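Long-range contacts in alpha-l-arabinofuranosidase (Gibberella zeae, PDB 2W5N), which hydrolyses arabinan as a family GH93 exo-alpha-L-arabinanase, probably releasing arabinobiose from the chain ends: residues R174-H179 with A204-R209; K182-T187 with V197-K202; W315-P320 with S362-S367. All coordinates share one frame; numbering follows the deposited sequence.

How the interactions relate
The three contacts sit at different places in what reads as a six-bladed beta-propeller of four-stranded antiparallel sheets. Interaction 2 is the buried one: it pairs the two last strands of one blade through backbone hydrogen bonds, a bulge and a salt bridge. Interaction 1 lies beside it at the surface, where two loops meet through a tyrosine edge and carbonyl oxygens; the two share a bound 1,2-ethanediol and the D175-K182 salt bridge, and interaction 2 is nested inside the loop that interaction 1 closes. Interaction 3, also at the surface, lies about 34 Å, centre to centre, from interaction 2; there a tryptophan face, apolar side chains and a water join the C-terminal tail to another blade.

Interaction 1. Residues R174-H179 with A204-R209; sequences RDNATH and ADYYAR. With EDO (1,2-ethanediol), chain B.
H179 and Y206 bring the backbones nearest, with H179 CA 4.6 Å from Y206 CA, and the two segments meet as loops, the second folding through a type I beta turn from D205 to A208 before it enters strand 209-217 at R209. Y206 carries most of the contact. Its CG stands anti to the backbone N (chi1 -172°), which swings the ring across to the 174-179 loop. One ring edge then meets two carbonyl oxygens close to the ring plane: Y206 CD1 lies 3.5 Å from T178 O, and its neighbour Y206 CE1 lies 3.5 Å from N176 O. H179 C comes in obliquely, 3.9 Å from Y206 CE1. On the opposite edge, Y206 CD2 sits over the centre of the Y207 ring, so the phenol is held between backbone oxygens and an aromatic face.

The imidazole of H179 makes a looser approach, with its CE1 4.2 Å from A204 N near the ring plane, while its ND1 is hydrogen-bonded to Y203 O just ahead of the second loop. The turn carrying Y206 is braced from within by an Asx turn, in which D205 OD1 accepts from Y207 N at 2.9 Å. At the far side of the first loop, D175 OD2 takes a hydrogen bond of 2.7 Å from O2 of the ethanediol, probably a guest from the crystallisation liquor, and also forms a salt bridge with K182.

The two loops lead into and out of the last two strands of a blade, 204-209 running on to the next blade. The polar ties lie next door, notably from Y206 to S180. What remains between the loops is van der Waals contact plus the probably weak attraction between slightly positive aromatic C-H groups and carbonyl oxygens.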
ATOM      1  N   ARG A 174      -6.868  11.556 -14.798  1.00  9.10           N
ATOM      2  CA  ARG A 174      -7.966  11.805 -15.786  1.00  9.06           C
ATOM      3  C   ARG A 174      -8.452  13.249 -15.880  1.00  9.92           C
ATOM      4  O   ARG A 174      -8.807  13.757 -16.963  1.00  9.72           O
ATOM      5  CB  ARG A 174      -9.176  10.896 -15.566  1.00  9.29           C
ATOM      6  CG  ARG A 174      -8.857   9.417 -15.804  1.00  7.77           C
ATOM      7  CD  ARG A 174      -9.962   8.507 -15.322  1.00  7.35           C
ATOM      8  NE  ARG A 174     -10.224   8.701 -13.931  1.00  6.78           N
ATOM      9  CZ  ARG A 174     -11.161   8.077 -13.247  1.00  7.09           C
ATOM     10  NH1 ARG A 174     -11.881   7.134 -13.853  1.00 10.96           N
ATOM     11  NH2 ARG A 174     -11.344   8.379 -11.971  1.00 10.94           N
ATOM     12  N   ASP A 175      -8.561  13.870 -14.721  1.00 11.01           N
ATOM     13  CA  ASP A 175      -9.100  15.238 -14.631  1.00 11.09           C
ATOM     14  C   ASP A 175      -7.928  16.172 -14.625  1.00 11.45           C
ATOM     15  O   ASP A 175      -7.493  16.658 -13.607  1.00 12.28           O
ATOM     16  CB  ASP A 175     -10.004  15.398 -13.381  1.00 12.25           C
ATOM     17  CG  ASP A 175     -10.580  16.817 -13.222  1.00 14.10           C
ATOM     18  OD1 ASP A 175     -10.542  17.634 -14.175  1.00 17.01           O
ATOM     19  OD2 ASP A 175     -11.076  17.129 -12.119  1.00 16.89           O
ATOM     20  N   ASN A 176      -7.412  16.416 -15.820  1.00 10.62           N
ATOM     21  CA  ASN A 176      -6.112  17.038 -15.962  1.00 10.09           C
ATOM     22  C   ASN A 176      -6.067  18.410 -16.645  1.00 10.07           C
ATOM     23  O   ASN A 176      -5.064  18.775 -17.223  1.00 10.29           O
ATOM     24  CB  ASN A 176      -5.117  16.074 -16.602  1.00 10.49           C
ATOM     25  CG  ASN A 176      -5.445  15.724 -18.045  1.00 10.71           C
ATOM     26  OD1 ASN A 176      -6.363  16.265 -18.646  1.00 11.83           O
ATOM     27  ND2 ASN A 176      -4.682  14.794 -18.607  1.00 14.00           N
ATOM     28  N   ALA A 177      -7.149  19.152 -16.550  1.00  9.37           N
ATOM     29  CA  ALA A 177      -7.192  20.534 -17.079  1.00 10.16           C
ATOM     30  C   ALA A 177      -6.229  21.418 -16.362  1.00 10.60           C
ATOM     31  O   ALA A 177      -5.629  22.287 -16.966  1.00 10.19           O
ATOM     32  CB  ALA A 177      -8.611  21.142 -17.044  1.00 10.67           C
ATOM     33  N   THR A 178      -6.000  21.095 -15.088  1.00 11.52           N
ATOM     34  CA  THR A 178      -5.255  21.988 -14.202  1.00 11.51           C
ATOM     35  C   THR A 178      -4.041  21.328 -13.567  1.00 11.54           C
ATOM     36  O   THR A 178      -2.953  21.917 -13.464  1.00 12.44           O
ATOM     37  CB  THR A 178      -6.180  22.610 -13.085  1.00 11.66           C
ATOM     38  OG1 THR A 178      -7.200  23.460 -13.648  1.00 11.15           O
ATOM     39  CG2 THR A 178      -5.356  23.405 -12.126  1.00 11.67           C
ATOM     40  N   HIS A 179      -4.256  20.081 -13.185  1.00 10.94           N
ATOM     41  CA  HIS A 179      -3.268  19.238 -12.480  1.00 10.21           C
ATOM     42  C   HIS A 179      -2.973  17.973 -13.282  1.00  9.75           C
ATOM     43  O   HIS A 179      -3.895  17.362 -13.783  1.00 10.91           O
ATOM     44  CB  HIS A 179      -3.803  18.796 -11.090  1.00 10.02           C
ATOM     45  CG  HIS A 179      -4.375  19.900 -10.260  1.00  8.34           C
ATOM     46  ND1 HIS A 179      -3.597  20.659  -9.415  1.00  9.33           N
ATOM     47  CD2 HIS A 179      -5.651  20.350 -10.108  1.00 10.63           C
ATOM     48  CE1 HIS A 179      -4.353  21.561  -8.817  1.00 10.74           C
ATOM     49  NE2 HIS A 179      -5.609  21.389  -9.208  1.00  9.26           N
ATOM     50  N   ALA A 204      -1.012  23.127  -6.889  1.00 12.61           N
ATOM     51  CA  ALA A 204      -1.121  24.126  -7.936  1.00 13.90           C
ATOM     52  C   ALA A 204       0.149  24.263  -8.779  1.00 14.62           C
ATOM     53  O   ALA A 204       0.691  25.364  -8.974  1.00 15.74           O
ATOM     54  CB  ALA A 204      -1.523  25.462  -7.377  1.00 14.55           C
ATOM     55  N   ASP A 205       0.620  23.127  -9.238  1.00 14.49           N
ATOM     56  CA  ASP A 205       1.646  23.055 -10.298  1.00 14.73           C
ATOM     57  C   ASP A 205       1.333  21.875 -11.185  1.00 14.18           C
ATOM     58  O   ASP A 205       1.226  20.744 -10.689  1.00 13.93           O
ATOM     59  CB  ASP A 205       3.046  22.842  -9.740  1.00 15.36           C
ATOM     60  CG  ASP A 205       4.114  22.974 -10.800  1.00 17.63           C
ATOM     61  OD1 ASP A 205       4.255  22.073 -11.632  1.00 14.14           O
ATOM     62  OD2 ASP A 205       4.852  24.001 -10.818  1.00 25.33           O
ATOM     63  N   TYR A 206       1.211  22.131 -12.476  1.00 13.35           N
ATOM     64  CA  TYR A 206       0.795  21.060 -13.417  1.00 13.13           C
ATOM     65  C   TYR A 206       1.577  19.767 -13.214  1.00 13.11           C
ATOM     66  O   TYR A 206       1.033  18.659 -13.279  1.00 12.16           O
ATOM     67  CB  TYR A 206       0.903  21.460 -14.889  1.00 13.66           C
ATOM     68  CG  TYR A 206       0.282  20.410 -15.788  1.00 12.36           C
ATOM     69  CD1 TYR A 206      -1.104  20.238 -15.861  1.00 11.45           C
ATOM     70  CD2 TYR A 206       1.079  19.595 -16.564  1.00 11.35           C
ATOM     71  CE1 TYR A 206      -1.664  19.276 -16.678  1.00 11.57           C
ATOM     72  CE2 TYR A 206       0.535  18.629 -17.388  1.00 12.25           C
ATOM     73  CZ  TYR A 206      -0.821  18.466 -17.437  1.00 13.08           C
ATOM     74  OH  TYR A 206      -1.308  17.504 -18.273  1.00 13.29           O
ATOM     75  N   TYR A 207       2.864  19.947 -13.011  1.00 11.74           N
ATOM     76  CA  TYR A 207       3.819  18.845 -13.001  1.00 11.78           C
ATOM     77  C   TYR A 207       3.973  18.157 -11.670  1.00 11.02           C
ATOM     78  O   TYR A 207       4.701  17.171 -11.558  1.00 10.48           O
ATOM     79  CB  TYR A 207       5.173  19.331 -13.521  1.00 12.57           C
ATOM     80  CG  TYR A 207       5.008  19.809 -14.964  1.00 14.25           C
ATOM     81  CD1 TYR A 207       4.965  18.910 -15.995  1.00 15.96           C
ATOM     82  CD2 TYR A 207       4.828  21.159 -15.266  1.00 14.34           C
ATOM     83  CE1 TYR A 207       4.781  19.322 -17.303  1.00 13.82           C
ATOM     84  CE2 TYR A 207       4.642  21.575 -16.575  1.00 13.38           C
ATOM     85  CZ  TYR A 207       4.624  20.649 -17.580  1.00 14.61           C
ATOM     86  OH  TYR A 207       4.419  20.971 -18.928  1.00 15.22           O
ATOM     87  N   ALA A 208       3.272  18.674 -10.669  1.00 11.05           N
ATOM     88  CA  ALA A 208       3.191  17.979  -9.370  1.00 10.91           C
ATOM     89  C   ALA A 208       2.432  16.657  -9.543  1.00 10.87           C
ATOM     90  O   ALA A 208       1.471  16.548 -10.313  1.00 11.30           O
ATOM     91  CB  ALA A 208       2.532  18.857  -8.310  1.00 11.69           C
ATOM     92  N   ARG A 209       2.895  15.672  -8.792  1.00  9.93           N
ATOM     93  CA  ARG A 209       2.379  14.293  -8.836  1.00  9.33           C
ATOM     94  C   ARG A 209       2.236  13.747  -7.405  1.00  8.69           C
ATOM     95  O   ARG A 209       3.015  12.907  -6.970  1.00 10.03           O
ATOM     96  CB  ARG A 209       3.335  13.417  -9.656  1.00  8.82           C
ATOM     97  CG  ARG A 209       3.476  13.853 -11.128  1.00 10.93           C
ATOM     98  CD  ARG A 209       4.306  12.838 -11.885  1.00 10.91           C
ATOM     99  NE  ARG A 209       3.785  11.490 -11.693  1.00 13.85           N
ATOM    100  CZ  ARG A 209       2.759  10.999 -12.363  1.00 12.34           C
ATOM    101  NH1 ARG A 209       2.140  11.741 -13.294  1.00 11.12           N
ATOM    102  NH2 ARG A 209       2.329   9.769 -12.093  1.00 11.93           N
TER
HETATM  103  C1  EDO B 501     -12.602  14.637  -9.458  1.00 24.56           C
HETATM  104  O1  EDO B 501     -11.190  14.840  -9.561  1.00 20.65           O
HETATM  105  C2  EDO B 501     -13.339  15.957  -9.385  1.00 26.34           C
HETATM  106  O2  EDO B 501     -13.310  16.458 -10.724  1.00 28.16           O

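Interaction 2. Residues K182-T187 with V197-K202; sequences KLVHQT and VVDDTK. With EDO (1,2-ethanediol), chain B.
K182 reaches over to D199 from its place at the start of the first strand. Bent at chi3 (-81°), its chain sets NZ 2.8 Å from D199 OD2 in a salt bridge, NZ coming to the syn side of OD2 and somewhat out of the carboxylate plane. The same NZ donates to ethanediol O1, which in turn donates to D199 OD1 at 2.6 Å, and it has a second acid partner in D175. At L183 the antiparallel register slips by one: L183 O accepts from D200 N at 2.7 Å and from T201 N at 3.2 Å, both from one face of its plane, making a classic beta bulge. V184 packs tightly, its CB 3.5 Å from V197 CG1. H185 bonds V198 in both directions through the backbone, and V198 CB lies over one face of the H185 imidazole. H185 ND1 donates to the syn lone pair of D200 OD1 at 2.6 Å, with ring and carboxylate only 10° apart. Q186 then lays its CG against V197 CG2, its OE1 bonded to Y170.

In this blade-edge hairpin the buried D200 carboxylate fixes the imidazole's rotation and probably polarises it, while K182 likely balances both D175 and D199.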
ATOM      1  N   LYS A 182      -3.928  14.037  -9.479  1.00  7.85           N
ATOM      2  CA  LYS A 182      -4.544  14.354  -8.192  1.00  7.84           C
ATOM      3  C   LYS A 182      -4.755  13.085  -7.401  1.00  8.62           C
ATOM      4  O   LYS A 182      -4.843  12.029  -7.968  1.00  8.51           O
ATOM      5  CB  LYS A 182      -5.899  15.060  -8.378  1.00  8.72           C
ATOM      6  CG  LYS A 182      -5.820  16.337  -9.183  1.00  9.86           C
ATOM      7  CD  LYS A 182      -7.105  17.065  -9.018  1.00 10.06           C
ATOM      8  CE  LYS A 182      -8.122  16.471  -9.943  1.00 13.66           C
ATOM      9  NZ  LYS A 182      -9.465  17.173  -9.789  1.00 15.92           N
ATOM     10  N   LEU A 183      -4.840  13.243  -6.090  1.00  8.97           N
ATOM     11  CA  LEU A 183      -5.241  12.167  -5.187  1.00  8.09           C
ATOM     12  C   LEU A 183      -6.738  12.303  -4.975  1.00  8.81           C
ATOM     13  O   LEU A 183      -7.257  13.392  -4.715  1.00  9.21           O
ATOM     14  CB  LEU A 183      -4.458  12.250  -3.865  1.00  7.70           C
ATOM     15  CG  LEU A 183      -3.023  11.700  -3.904  1.00  6.72           C
ATOM     16  CD1 LEU A 183      -2.207  12.182  -2.653  1.00  6.24           C
ATOM     17  CD2 LEU A 183      -3.001  10.157  -3.996  1.00  4.63           C
ATOM     18  N   VAL A 184      -7.423  11.203  -5.136  1.00  7.97           N
ATOM     19  CA  VAL A 184      -8.882  11.184  -5.157  1.00  8.01           C
ATOM     20  C   VAL A 184      -9.455   9.948  -4.519  1.00  8.07           C
ATOM     21  O   VAL A 184      -8.763   8.985  -4.248  1.00  7.50           O
ATOM     22  CB  VAL A 184      -9.404  11.258  -6.574  1.00  8.70           C
ATOM     23  CG1 VAL A 184      -8.690  12.386  -7.333  1.00  9.06           C
ATOM     24  CG2 VAL A 184      -9.286   9.885  -7.308  1.00  7.63           C
ATOM     25  N   HIS A 185     -10.732   9.992  -4.258  1.00  8.28           N
ATOM     26  CA  HIS A 185     -11.414   8.775  -3.768  1.00  7.89           C
ATOM     27  C   HIS A 185     -12.833   8.680  -4.249  1.00  8.84           C
ATOM     28  O   HIS A 185     -13.435   9.642  -4.732  1.00  9.26           O
ATOM     29  CB  HIS A 185     -11.377   8.697  -2.235  1.00  7.57           C
ATOM     30  CG  HIS A 185     -12.393   9.557  -1.555  1.00  6.35           C
ATOM     31  ND1 HIS A 185     -12.082  10.753  -0.960  1.00  8.35           N
ATOM     32  CD2 HIS A 185     -13.716   9.363  -1.344  1.00  8.07           C
ATOM     33  CE1 HIS A 185     -13.178  11.273  -0.415  1.00 10.50           C
ATOM     34  NE2 HIS A 185     -14.185  10.439  -0.637  1.00  8.34           N
ATOM     35  N   GLN A 186     -13.328   7.466  -4.109  1.00  9.28           N
ATOM     36  CA  GLN A 186     -14.754   7.119  -4.297  1.00  9.41           C
ATOM     37  C   GLN A 186     -15.203   6.219  -3.134  1.00 10.46           C
ATOM     38  O   GLN A 186     -14.413   5.490  -2.518  1.00  9.06           O
ATOM     39  CB  GLN A 186     -15.016   6.421  -5.635  1.00  8.87           C
ATOM     40  CG  GLN A 186     -14.790   7.260  -6.877  1.00 10.76           C
ATOM     41  CD  GLN A 186     -14.871   6.450  -8.152  1.00 11.37           C
ATOM     42  OE1 GLN A 186     -13.853   6.055  -8.710  1.00 12.34           O
ATOM     43  NE2 GLN A 186     -16.091   6.167  -8.598  1.00 14.66           N
ATOM     44  N   THR A 187     -16.487   6.332  -2.862  1.00 11.11           N
ATOM     45  CA  THR A 187     -17.191   5.556  -1.820  1.00 10.78           C
ATOM     46  C   THR A 187     -18.287   4.684  -2.416  1.00 11.89           C
ATOM     47  O   THR A 187     -18.789   4.890  -3.548  1.00 11.70           O
ATOM     48  CB  THR A 187     -17.776   6.460  -0.765  1.00 11.30           C
ATOM     49  OG1 THR A 187     -18.922   7.174  -1.288  1.00 10.54           O
ATOM     50  CG2 THR A 187     -16.717   7.497  -0.242  1.00 10.32           C
ATOM     51  N   VAL A 197     -16.226  10.864  -8.074  1.00 12.06           N
ATOM     52  CA  VAL A 197     -14.854  11.023  -7.590  1.00 12.33           C
ATOM     53  C   VAL A 197     -14.697  12.299  -6.770  1.00 11.67           C
ATOM     54  O   VAL A 197     -15.149  13.384  -7.154  1.00 11.79           O
ATOM     55  CB  VAL A 197     -13.836  11.029  -8.774  1.00 12.19           C
ATOM     56  CG1 VAL A 197     -12.443  11.279  -8.251  1.00 13.97           C
ATOM     57  CG2 VAL A 197     -13.937   9.723  -9.545  1.00 12.38           C
ATOM     58  N   VAL A 198     -14.070  12.159  -5.611  1.00 10.36           N
ATOM     59  CA  VAL A 198     -13.797  13.299  -4.725  1.00  9.99           C
ATOM     60  C   VAL A 198     -12.313  13.522  -4.574  1.00  9.54           C
ATOM     61  O   VAL A 198     -11.546  12.584  -4.322  1.00  8.68           O
ATOM     62  CB  VAL A 198     -14.422  13.083  -3.294  1.00 10.07           C
ATOM     63  CG1 VAL A 198     -14.085  14.247  -2.363  1.00  9.79           C
ATOM     64  CG2 VAL A 198     -15.907  12.855  -3.370  1.00 10.82           C
ATOM     65  N   ASP A 199     -11.899  14.770  -4.720  1.00  9.56           N
ATOM     66  CA  ASP A 199     -10.493  15.144  -4.558  1.00 10.04           C
ATOM     67  C   ASP A 199     -10.036  15.105  -3.100  1.00  9.88           C
ATOM     68  O   ASP A 199     -10.658  15.663  -2.216  1.00  6.78           O
ATOM     69  CB  ASP A 199     -10.194  16.539  -5.113  1.00 10.40           C
ATOM     70  CG  ASP A 199     -10.211  16.570  -6.627  1.00 12.45           C
ATOM     71  OD1 ASP A 199     -10.182  15.507  -7.250  1.00 19.04           O
ATOM     72  OD2 ASP A 199     -10.263  17.673  -7.188  1.00 14.66           O
ATOM     73  N   ASP A 200      -8.889  14.472  -2.885  1.00  9.24           N
ATOM     74  CA  ASP A 200      -8.277  14.364  -1.555  1.00  8.88           C
ATOM     75  C   ASP A 200      -7.095  15.314  -1.371  1.00  8.47           C
ATOM     76  O   ASP A 200      -6.816  15.837  -0.275  1.00  7.42           O
ATOM     77  CB  ASP A 200      -7.795  12.909  -1.306  1.00  9.09           C
ATOM     78  CG  ASP A 200      -8.939  11.918  -1.284  1.00  9.90           C
ATOM     79  OD1 ASP A 200     -10.034  12.271  -0.744  1.00 10.69           O
ATOM     80  OD2 ASP A 200      -8.750  10.772  -1.783  1.00  9.67           O
ATOM     81  N   THR A 201      -6.345  15.472  -2.445  1.00  8.73           N
ATOM     82  CA  THR A 201      -5.135  16.276  -2.430  1.00  9.19           C
ATOM     83  C   THR A 201      -4.703  16.655  -3.838  1.00 10.74           C
ATOM     84  O   THR A 201      -4.692  15.829  -4.762  1.00  8.43           O
ATOM     85  CB  THR A 201      -3.944  15.548  -1.710  1.00 10.59           C
ATOM     86  OG1 THR A 201      -4.076  15.675  -0.279  1.00  9.77           O
ATOM     87  CG2 THR A 201      -2.628  16.192  -2.111  1.00 10.13           C
ATOM     88  N   LYS A 202      -4.383  17.926  -3.983  1.00 10.69           N
ATOM     89  CA  LYS A 202      -3.954  18.475  -5.288  1.00 10.65           C
ATOM     90  C   LYS A 202      -3.080  19.705  -5.086  1.00 10.12           C
ATOM     91  O   LYS A 202      -3.222  20.444  -4.090  1.00 11.11           O
ATOM     92  CB  LYS A 202      -5.171  18.793  -6.157  1.00 10.28           C
ATOM     93  CG  LYS A 202      -6.010  19.915  -5.592  1.00 12.21           C
ATOM     94  CD  LYS A 202      -7.130  20.286  -6.526  1.00 13.47           C
ATOM     95  CE  LYS A 202      -8.002  21.430  -5.921  1.00 15.39           C
ATOM     96  NZ  LYS A 202      -9.262  21.662  -6.706  1.00 16.07           N
TER
HETATM   97  C1  EDO B 501     -12.602  14.637  -9.458  1.00 24.56           C
HETATM   98  O1  EDO B 501     -11.190  14.840  -9.561  1.00 20.65           O
HETATM   99  C2  EDO B 501     -13.339  15.957  -9.385  1.00 26.34           C
HETATM  100  O2  EDO B 501     -13.310  16.458 -10.724  1.00 28.16           O

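Interaction 3. Residues W315-P320 with S362-S367; sequences WDVPQP and SEVMKS
W315 packs its indole against V364 and M365, where helix 361-364 ends. CB starts the contact, 3.5 Å from V364 CG1, the methyl that also meets V317 CG1 at 4.0 Å. Beyond CG the indole turns its face to M365: M365 CG stands 3.9 Å from the centroid of the five-membered ring and only 5° off the normal, a CH-pi contact. M365 SD adds an oblique Met-aromatic approach, and the bend at chi3 (60°) brings M365 CE back to within 3.6 Å of W315 NE1, whose N-H is bonded to T302 OG1. On the six-membered ring, W315 CE3 lies 3.5 Å from V364 O, and CZ3 and CH2 at the tip lie against the backbone of M365. V364 O also accepts from a water at 3.0 Å; that water donates to D316 O as well, bridging the two backbones.

W315 ends strand 312-315, an edge strand of its sheet, while helix 361-364 follows strand 354-360 of the next sheet, which strand 11-17 completes. V364 packs on I300 of strand 300-303 and on V359 of strand 354-360, so the tail spans the junction between two blades.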
ATOM      1  N   TRP A 315      14.089   4.717  13.158  1.00 11.89           N
ATOM      2  CA  TRP A 315      14.691   3.495  13.757  1.00 11.56           C
ATOM      3  C   TRP A 315      15.091   2.511  12.700  1.00 12.34           C
ATOM      4  O   TRP A 315      14.363   2.240  11.745  1.00 11.73           O
ATOM      5  CB  TRP A 315      13.743   2.802  14.754  1.00 11.84           C
ATOM      6  CG  TRP A 315      12.948   3.773  15.574  1.00 10.04           C
ATOM      7  CD1 TRP A 315      11.738   4.349  15.247  1.00 11.55           C
ATOM      8  CD2 TRP A 315      13.298   4.268  16.852  1.00  9.31           C
ATOM      9  NE1 TRP A 315      11.338   5.197  16.252  1.00 11.06           N
ATOM     10  CE2 TRP A 315      12.276   5.162  17.254  1.00  9.38           C
ATOM     11  CE3 TRP A 315      14.372   4.040  17.704  1.00 10.46           C
ATOM     12  CZ2 TRP A 315      12.314   5.837  18.479  1.00 10.87           C
ATOM     13  CZ3 TRP A 315      14.422   4.691  18.919  1.00  9.76           C
ATOM     14  CH2 TRP A 315      13.383   5.582  19.307  1.00 11.17           C
ATOM     15  N   ASP A 316      16.278   1.957  12.879  1.00 12.47           N
ATOM     16  CA  ASP A 316      16.764   0.914  11.973  1.00 13.06           C
ATOM     17  C   ASP A 316      15.989  -0.371  12.143  1.00 12.58           C
ATOM     18  O   ASP A 316      15.612  -0.754  13.243  1.00 11.46           O
ATOM     19  CB  ASP A 316      18.232   0.614  12.190  1.00 14.47           C
ATOM     20  CG  ASP A 316      19.115   1.755  11.771  1.00 16.07           C
ATOM     21  OD1 ASP A 316      18.850   2.363  10.725  1.00 17.72           O
ATOM     22  OD2 ASP A 316      20.075   2.021  12.466  1.00 19.57           O
ATOM     23  N   VAL A 317      15.769  -1.051  11.023  1.00 12.47           N
ATOM     24  CA  VAL A 317      15.220  -2.416  11.019  1.00 12.61           C
ATOM     25  C   VAL A 317      16.035  -3.304  10.031  1.00 13.32           C
ATOM     26  O   VAL A 317      16.855  -2.794   9.269  1.00 14.53           O
ATOM     27  CB  VAL A 317      13.761  -2.441  10.642  1.00 12.76           C
ATOM     28  CG1 VAL A 317      12.924  -1.721  11.743  1.00 11.35           C
ATOM     29  CG2 VAL A 317      13.590  -1.735   9.313  1.00 12.56           C
ATOM     30  N   PRO A 318      15.845  -4.624  10.071  1.00 13.09           N
ATOM     31  CA  PRO A 318      16.656  -5.533   9.248  1.00 14.09           C
ATOM     32  C   PRO A 318      16.150  -5.775   7.827  1.00 13.86           C
ATOM     33  O   PRO A 318      16.841  -6.375   7.000  1.00 14.84           O
ATOM     34  CB  PRO A 318      16.548  -6.848  10.016  1.00 15.09           C
ATOM     35  CG  PRO A 318      15.233  -6.810  10.579  1.00 13.94           C
ATOM     36  CD  PRO A 318      15.071  -5.366  11.057  1.00 14.23           C
ATOM     37  N   GLN A 319      14.961  -5.274   7.554  1.00 12.58           N
ATOM     38  CA  GLN A 319      14.346  -5.416   6.220  1.00 12.28           C
ATOM     39  C   GLN A 319      14.859  -4.317   5.269  1.00 11.72           C
ATOM     40  O   GLN A 319      14.861  -3.136   5.601  1.00 12.49           O
ATOM     41  CB  GLN A 319      12.828  -5.354   6.352  1.00 11.74           C
ATOM     42  CG  GLN A 319      12.051  -5.616   5.061  1.00 10.95           C
ATOM     43  CD  GLN A 319      12.110  -7.081   4.566  1.00  9.72           C
ATOM     44  OE1 GLN A 319      12.414  -8.017   5.328  1.00 11.70           O
ATOM     45  NE2 GLN A 319      11.863  -7.271   3.267  1.00  7.86           N
ATOM     46  N   PRO A 320      15.277  -4.707   4.075  1.00 11.30           N
ATOM     47  CA  PRO A 320      15.930  -3.749   3.193  1.00 11.61           C
ATOM     48  C   PRO A 320      14.971  -2.769   2.563  1.00 10.78           C
ATOM     49  O   PRO A 320      13.779  -2.965   2.554  1.00 11.24           O
ATOM     50  CB  PRO A 320      16.572  -4.658   2.117  1.00 11.63           C
ATOM     51  CG  PRO A 320      15.676  -5.869   2.091  1.00 12.91           C
ATOM     52  CD  PRO A 320      15.394  -6.087   3.573  1.00 11.37           C
ATOM     53  N   SER A 362       9.059  -2.912  20.738  1.00 11.89           N
ATOM     54  CA  SER A 362       9.701  -2.694  22.050  1.00 12.43           C
ATOM     55  C   SER A 362      11.185  -2.897  22.023  1.00 13.18           C
ATOM     56  O   SER A 362      11.917  -2.375  22.876  1.00 14.05           O
ATOM     57  CB  SER A 362       9.126  -3.575  23.147  1.00 12.98           C
ATOM     58  OG  SER A 362       9.246  -4.923  22.759  1.00 10.93           O
ATOM     59  N   GLU A 363      11.616  -3.638  21.015  1.00 13.53           N
ATOM     60  CA  GLU A 363      13.052  -3.862  20.708  1.00 13.74           C
ATOM     61  C   GLU A 363      13.643  -2.837  19.757  1.00 14.05           C
ATOM     62  O   GLU A 363      14.735  -2.308  20.000  1.00 13.82           O
ATOM     63  CB  GLU A 363      13.269  -5.261  20.151  1.00 14.04           C
ATOM     64  CG  GLU A 363      12.846  -6.333  21.139  1.00 16.79           C
ATOM     65  CD  GLU A 363      13.067  -7.769  20.674  1.00 19.05           C
ATOM     66  OE1 GLU A 363      13.279  -8.031  19.475  1.00 18.99           O
ATOM     67  OE2 GLU A 363      13.042  -8.640  21.555  1.00 20.78           O
ATOM     68  N   VAL A 364      12.943  -2.610  18.653  1.00 13.73           N
ATOM     69  CA  VAL A 364      13.354  -1.627  17.648  1.00 15.06           C
ATOM     70  C   VAL A 364      13.419  -0.219  18.193  1.00 15.53           C
ATOM     71  O   VAL A 364      14.322   0.555  17.875  1.00 17.06           O
ATOM     72  CB  VAL A 364      12.378  -1.634  16.404  1.00 14.72           C
ATOM     73  CG1 VAL A 364      12.574  -0.416  15.543  1.00 16.55           C
ATOM     74  CG2 VAL A 364      12.588  -2.888  15.611  1.00 17.96           C
ATOM     75  N   MET A 365      12.400   0.116  18.938  1.00 16.57           N
ATOM     76  CA  MET A 365      12.180   1.474  19.482  1.00 17.88           C
ATOM     77  C   MET A 365      12.573   1.665  20.922  1.00 19.64           C
ATOM     78  O   MET A 365      12.230   2.661  21.541  1.00 19.58           O
ATOM     79  CB  MET A 365      10.700   1.852  19.386  1.00 16.90           C
ATOM     80  CG  MET A 365      10.161   1.832  18.002  1.00 17.81           C
ATOM     81  SD  MET A 365       8.483   2.484  17.947  1.00 15.00           S
ATOM     82  CE  MET A 365       8.736   4.136  18.577  1.00 13.09           C
ATOM     83  N   LYS A 366      13.322   0.709  21.442  1.00 22.08           N
ATOM     84  CA  LYS A 366      13.859   0.816  22.812  1.00 25.14           C
ATOM     85  C   LYS A 366      12.828   1.367  23.779  1.00 26.57           C
ATOM     86  O   LYS A 366      12.997   2.453  24.332  1.00 28.81           O
ATOM     87  CB  LYS A 366      15.086   1.742  22.808  1.00 24.75           C
ATOM     88  CG  LYS A 366      15.940   1.664  21.524  1.00 25.49           C
ATOM     89  CD  LYS A 366      16.530   0.273  21.344  1.00 22.34           C
ATOM     90  CE  LYS A 366      17.104   0.057  19.935  1.00 23.46           C
ATOM     91  NZ  LYS A 366      17.360  -1.399  19.576  1.00 18.84           N
ATOM     92  N   SER A 367      11.755   0.605  23.950  1.00 27.62           N
ATOM     93  CA  SER A 367      10.608   1.039  24.753  1.00 28.38           C
ATOM     94  C   SER A 367      11.043   1.948  25.868  1.00 28.68           C
ATOM     95  O   SER A 367      10.844   1.628  27.039  1.00 30.68           O
ATOM     96  CB  SER A 367       9.834  -0.161  25.309  1.00 28.43           C
ATOM     97  OG  SER A 367       8.562  -0.214  24.701  1.00 27.74           O
TER
HETATM   98  O   HOH W   1      16.368  -0.015  15.696  1.00 20.95           O